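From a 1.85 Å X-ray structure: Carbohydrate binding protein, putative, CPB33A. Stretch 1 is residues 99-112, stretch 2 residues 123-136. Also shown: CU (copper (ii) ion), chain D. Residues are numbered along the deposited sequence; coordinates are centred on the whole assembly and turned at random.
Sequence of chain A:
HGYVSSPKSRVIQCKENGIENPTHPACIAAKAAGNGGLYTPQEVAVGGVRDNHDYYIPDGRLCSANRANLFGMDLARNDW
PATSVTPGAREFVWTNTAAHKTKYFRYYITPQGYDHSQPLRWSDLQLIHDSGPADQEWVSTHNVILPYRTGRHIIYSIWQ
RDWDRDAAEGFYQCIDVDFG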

# COMPACT_ATOMS: atom_id res chain seq x y z
N ALA A 99 -9.73 11.66 8.77
CA ALA A 99 -10.87 10.96 8.13
C ALA A 99 -11.41 11.69 6.89
O ALA A 99 -11.25 12.89 6.76
CB ALA A 99 -11.96 10.76 9.13
N HIS A 100 -12.03 10.93 5.98
CA HIS A 100 -12.63 11.49 4.79
C HIS A 100 -13.87 10.66 4.45
O HIS A 100 -14.01 9.51 4.94
CB HIS A 100 -11.65 11.51 3.62
CG HIS A 100 -10.45 12.40 3.84
ND1 HIS A 100 -10.56 13.72 4.20
CD2 HIS A 100 -9.12 12.15 3.75
CE1 HIS A 100 -9.35 14.27 4.29
NE2 HIS A 100 -8.46 13.32 4.04
N LYS A 101 -14.79 11.25 3.66
CA LYS A 101 -15.91 10.48 3.09
C LYS A 101 -15.25 9.61 2.03
O LYS A 101 -14.33 10.05 1.39
CB LYS A 101 -17.01 11.39 2.51
CG LYS A 101 -17.47 12.47 3.46
CD LYS A 101 -18.93 12.81 3.26
CE LYS A 101 -19.57 13.41 4.51
NZ LYS A 101 -20.03 12.35 5.46
N THR A 102 -15.68 8.35 1.93
CA THR A 102 -14.97 7.28 1.17
C THR A 102 -15.89 6.74 0.08
O THR A 102 -17.04 6.34 0.36
CB THR A 102 -14.58 6.12 2.12
OG1 THR A 102 -13.63 6.62 3.07
CG2 THR A 102 -13.96 4.95 1.38
N LYS A 103 -15.37 6.72 -1.15
CA LYS A 103 -15.99 5.99 -2.26
C LYS A 103 -15.69 4.50 -2.08
O LYS A 103 -16.59 3.63 -2.22
CB LYS A 103 -15.46 6.52 -3.59
CG LYS A 103 -16.24 6.04 -4.79
CD LYS A 103 -17.65 6.61 -4.81
CE LYS A 103 -17.77 7.73 -5.83
NZ LYS A 103 -19.02 8.52 -5.62
N TYR A 104 -14.46 4.18 -1.69
CA TYR A 104 -14.05 2.78 -1.40
C TYR A 104 -12.66 2.59 -0.83
O TYR A 104 -11.74 3.44 -1.05
CB TYR A 104 -14.14 1.91 -2.68
CG TYR A 104 -13.34 2.41 -3.85
CD1 TYR A 104 -11.93 2.27 -3.89
CD2 TYR A 104 -13.98 2.94 -4.95
CE1 TYR A 104 -11.21 2.68 -5.00
CE2 TYR A 104 -13.27 3.35 -6.07
CZ TYR A 104 -11.89 3.24 -6.09
OH TYR A 104 -11.22 3.69 -7.17
N PHE A 105 -12.46 1.49 -0.14
CA PHE A 105 -11.09 0.96 0.05
C PHE A 105 -11.04 -0.29 -0.80
O PHE A 105 -11.89 -1.25 -0.61
CB PHE A 105 -10.77 0.59 1.52
CG PHE A 105 -10.68 1.79 2.46
CD1 PHE A 105 -11.84 2.36 3.00
CD2 PHE A 105 -9.45 2.42 2.71
CE1 PHE A 105 -11.79 3.49 3.85
CE2 PHE A 105 -9.40 3.54 3.55
CZ PHE A 105 -10.57 4.10 4.09
N ARG A 106 -10.02 -0.37 -1.65
CA ARG A 106 -9.82 -1.57 -2.43
C ARG A 106 -8.48 -2.23 -2.19
O ARG A 106 -7.45 -1.54 -1.97
CB ARG A 106 -9.91 -1.28 -3.96
CG ARG A 106 -11.32 -1.10 -4.43
CD ARG A 106 -11.32 -0.72 -5.91
NE ARG A 106 -12.72 -0.48 -6.28
CZ ARG A 106 -13.12 0.16 -7.38
NH1 ARG A 106 -12.24 0.69 -8.20
NH2 ARG A 106 -14.42 0.35 -7.62
N TYR A 107 -8.51 -3.56 -2.23
CA TYR A 107 -7.28 -4.32 -2.20
C TYR A 107 -7.05 -5.14 -3.44
O TYR A 107 -8.00 -5.83 -3.95
CB TYR A 107 -7.25 -5.25 -0.99
CG TYR A 107 -7.37 -4.48 0.30
CD1 TYR A 107 -8.54 -3.79 0.61
CD2 TYR A 107 -6.30 -4.41 1.18
CE1 TYR A 107 -8.68 -3.10 1.82
CE2 TYR A 107 -6.42 -3.74 2.41
CZ TYR A 107 -7.57 -3.04 2.67
OH TYR A 107 -7.65 -2.36 3.81
N TYR A 108 -5.76 -5.21 -3.79
CA TYR A 108 -5.28 -6.02 -4.95
C TYR A 108 -4.15 -6.87 -4.45
O TYR A 108 -3.59 -6.62 -3.34
CB TYR A 108 -4.77 -5.12 -6.09
CG TYR A 108 -5.81 -4.19 -6.59
CD1 TYR A 108 -6.23 -3.05 -5.84
CD2 TYR A 108 -6.39 -4.40 -7.86
CE1 TYR A 108 -7.22 -2.22 -6.32
CE2 TYR A 108 -7.35 -3.56 -8.33
CZ TYR A 108 -7.75 -2.50 -7.60
OH TYR A 108 -8.71 -1.76 -8.15
N ILE A 109 -3.80 -7.86 -5.26
CA ILE A 109 -2.68 -8.77 -4.97
C ILE A 109 -2.00 -9.20 -6.26
O ILE A 109 -2.64 -9.21 -7.33
CB ILE A 109 -3.10 -10.02 -4.12
CG1 ILE A 109 -1.82 -10.73 -3.62
CG2 ILE A 109 -4.00 -10.97 -4.93
CD1 ILE A 109 -2.03 -11.72 -2.47
N THR A 110 -0.67 -9.43 -6.16
CA THR A 110 0.15 -10.14 -7.10
C THR A 110 -0.32 -11.60 -7.38
O THR A 110 -0.99 -12.26 -6.56
CB THR A 110 1.59 -10.13 -6.59
OG1 THR A 110 1.58 -10.32 -5.17
CG2 THR A 110 2.22 -8.72 -6.82
N PRO A 111 0.04 -12.11 -8.57
CA PRO A 111 -0.36 -13.46 -8.94
C PRO A 111 0.58 -14.48 -8.36
O PRO A 111 1.75 -14.18 -8.12
CB PRO A 111 -0.19 -13.45 -10.50
CG PRO A 111 0.87 -12.42 -10.75
CD PRO A 111 0.74 -11.39 -9.66
N GLN A 112 0.08 -15.70 -8.19
CA GLN A 112 0.93 -16.84 -7.91
C GLN A 112 2.10 -16.89 -8.91
O GLN A 112 1.96 -16.57 -10.13
CB GLN A 112 0.06 -18.10 -7.93
CG GLN A 112 0.78 -19.36 -7.59
CD GLN A 112 1.43 -19.32 -6.22
OE1 GLN A 112 1.18 -18.42 -5.43
NE2 GLN A 112 2.32 -20.27 -5.97
N SER A 123 -0.66 -3.84 -14.21
CA SER A 123 -1.02 -5.11 -14.80
C SER A 123 -0.71 -6.32 -13.85
O SER A 123 -1.18 -7.42 -14.08
CB SER A 123 -0.30 -5.26 -16.16
OG SER A 123 1.11 -5.28 -15.97
N ASP A 124 0.06 -6.09 -12.78
CA ASP A 124 0.41 -7.14 -11.80
C ASP A 124 -0.67 -7.44 -10.72
O ASP A 124 -0.48 -8.36 -9.91
CB ASP A 124 1.67 -6.77 -11.01
CG ASP A 124 2.96 -6.89 -11.81
OD1 ASP A 124 3.12 -7.78 -12.65
OD2 ASP A 124 3.90 -6.10 -11.56
N LEU A 125 -1.77 -6.68 -10.71
CA LEU A 125 -2.69 -6.63 -9.60
C LEU A 125 -4.01 -7.23 -10.00
O LEU A 125 -4.52 -7.01 -11.08
CB LEU A 125 -2.93 -5.20 -9.16
CG LEU A 125 -1.71 -4.55 -8.54
CD1 LEU A 125 -2.23 -3.18 -8.16
CD2 LEU A 125 -1.28 -5.41 -7.32
N GLN A 126 -4.50 -8.07 -9.15
CA GLN A 126 -5.84 -8.66 -9.28
C GLN A 126 -6.66 -8.07 -8.16
O GLN A 126 -6.21 -8.12 -7.00
CB GLN A 126 -5.65 -10.16 -9.05
CG GLN A 126 -6.87 -10.94 -8.68
CD GLN A 126 -6.59 -12.39 -8.92
OE1 GLN A 126 -6.00 -13.09 -8.08
NE2 GLN A 126 -6.95 -12.85 -10.11
N LEU A 127 -7.87 -7.57 -8.44
CA LEU A 127 -8.78 -7.17 -7.33
C LEU A 127 -9.19 -8.27 -6.34
O LEU A 127 -9.79 -9.31 -6.70
CB LEU A 127 -10.07 -6.57 -7.87
CG LEU A 127 -10.99 -5.86 -6.87
CD1 LEU A 127 -10.37 -4.54 -6.33
CD2 LEU A 127 -12.33 -5.58 -7.53
N ILE A 128 -8.96 -8.04 -5.04
CA ILE A 128 -9.32 -9.04 -4.12
C ILE A 128 -10.36 -8.57 -3.07
O ILE A 128 -10.98 -9.41 -2.40
CB ILE A 128 -8.12 -9.85 -3.57
CG1 ILE A 128 -7.10 -8.97 -2.79
CG2 ILE A 128 -7.55 -10.76 -4.69
CD1 ILE A 128 -6.30 -9.76 -1.74
N HIS A 129 -10.57 -7.25 -3.01
CA HIS A 129 -11.53 -6.70 -2.08
C HIS A 129 -11.97 -5.29 -2.46
O HIS A 129 -11.14 -4.42 -2.86
CB HIS A 129 -10.96 -6.71 -0.62
CG HIS A 129 -11.96 -6.31 0.42
ND1 HIS A 129 -12.87 -7.21 0.95
CD2 HIS A 129 -12.24 -5.11 1.00
CE1 HIS A 129 -13.64 -6.59 1.84
NE2 HIS A 129 -13.27 -5.32 1.89
N ASP A 130 -13.25 -5.02 -2.19
CA ASP A 130 -13.82 -3.68 -2.36
C ASP A 130 -14.75 -3.44 -1.19
O ASP A 130 -15.72 -4.22 -0.91
CB ASP A 130 -14.49 -3.55 -3.74
CG ASP A 130 -15.00 -2.16 -4.04
OD1 ASP A 130 -15.35 -1.39 -3.16
OD2 ASP A 130 -15.06 -1.82 -5.22
N SER A 131 -14.44 -2.39 -0.45
CA SER A 131 -15.13 -2.21 0.77
C SER A 131 -16.41 -1.41 0.56
O SER A 131 -17.17 -1.28 1.44
CB SER A 131 -14.26 -1.52 1.79
OG SER A 131 -14.27 -0.12 1.57
N GLY A 132 -16.66 -0.87 -0.61
CA GLY A 132 -17.83 -0.02 -0.71
C GLY A 132 -17.60 1.30 0.03
O GLY A 132 -16.60 1.44 0.79
N PRO A 133 -18.50 2.29 -0.21
CA PRO A 133 -18.37 3.64 0.33
C PRO A 133 -18.51 3.63 1.86
O PRO A 133 -19.00 2.62 2.47
CB PRO A 133 -19.53 4.40 -0.31
CG PRO A 133 -20.57 3.33 -0.46
CD PRO A 133 -19.82 2.09 -0.84
N ALA A 134 -18.08 4.73 2.47
CA ALA A 134 -18.16 4.85 3.93
C ALA A 134 -18.28 6.30 4.30
O ALA A 134 -17.82 7.17 3.53
CB ALA A 134 -16.89 4.28 4.59
N ASP A 135 -18.81 6.58 5.49
CA ASP A 135 -18.55 7.92 6.05
C ASP A 135 -17.13 7.98 6.68
O ASP A 135 -16.31 7.06 6.47
CB ASP A 135 -19.64 8.36 7.01
CG ASP A 135 -21.00 8.40 6.33
OD1 ASP A 135 -21.13 9.04 5.27
OD2 ASP A 135 -21.95 7.72 6.85
N GLN A 136 -16.85 9.07 7.40
CA GLN A 136 -15.51 9.27 7.94
C GLN A 136 -15.30 8.25 9.00
O GLN A 136 -16.24 7.93 9.65
CB GLN A 136 -15.33 10.66 8.51
CG GLN A 136 -15.55 11.74 7.46
CD GLN A 136 -16.89 12.43 7.66
OE1 GLN A 136 -17.96 11.98 7.19
NE2 GLN A 136 -16.84 13.52 8.40
CU CU D . -6.56 13.22 4.04
O HOH W 1 -13.98 6.05 5.67

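Strands 104-109 and 126-130 run antiparallel, their axes crossing at 144°. Thr102 and Ala134 form a separate antiparallel bridge, with Thr102 N to Ala134 O and Ala134 N to Thr102 O both 2.9 Å. Tyr108, Gln136 and Ile109 have the largest areas covered by the opposing stretch.

The register shifts by one residue between Tyr107 and Tyr108, a beta bulge; there Tyr107 O accepts from both Ile128 N (2.6 Å) and His129 N (3.1 Å). Tyr108 then pairs with Leu127 at a non-hydrogen-bonded position. Leu127 CD1 lies over one face of the Tyr108 ring, 3.6 Å from Tyr108 CZ, a CH-pi contact. Tyr108 CB also packs on Leu125 CB at 3.6 Å. On the same face of the sheet, opposite charges meet: Arg106 NE forms a salt bridge with Asp130 OD2 at 2.9 Å.

Ile109 points to the other face. Its backbone bonds Gln126 twice: Ile109 N to Gln126 O at 3.0 Å, and Gln126 N to Ile109 O at 2.8 Å. Its side chain meets another apolar one, with Ile109 CG2 3.6 Å from Ile128 CG2.

Gln136 lies at the far end of the contact. Gln136 OE1 accepts a hydrogen bond from Lys101 NZ at 2.7 Å. Lys101 NZ also makes a longer salt bridge to Asp135 OD1, 3.5 Å. Gln136 CB touches Ala99 CB at 3.4 Å. The CA-to-CB bond of His100 points away from stretch 2, and His100 NE2 binds the copper ion CU at 1.9 Å.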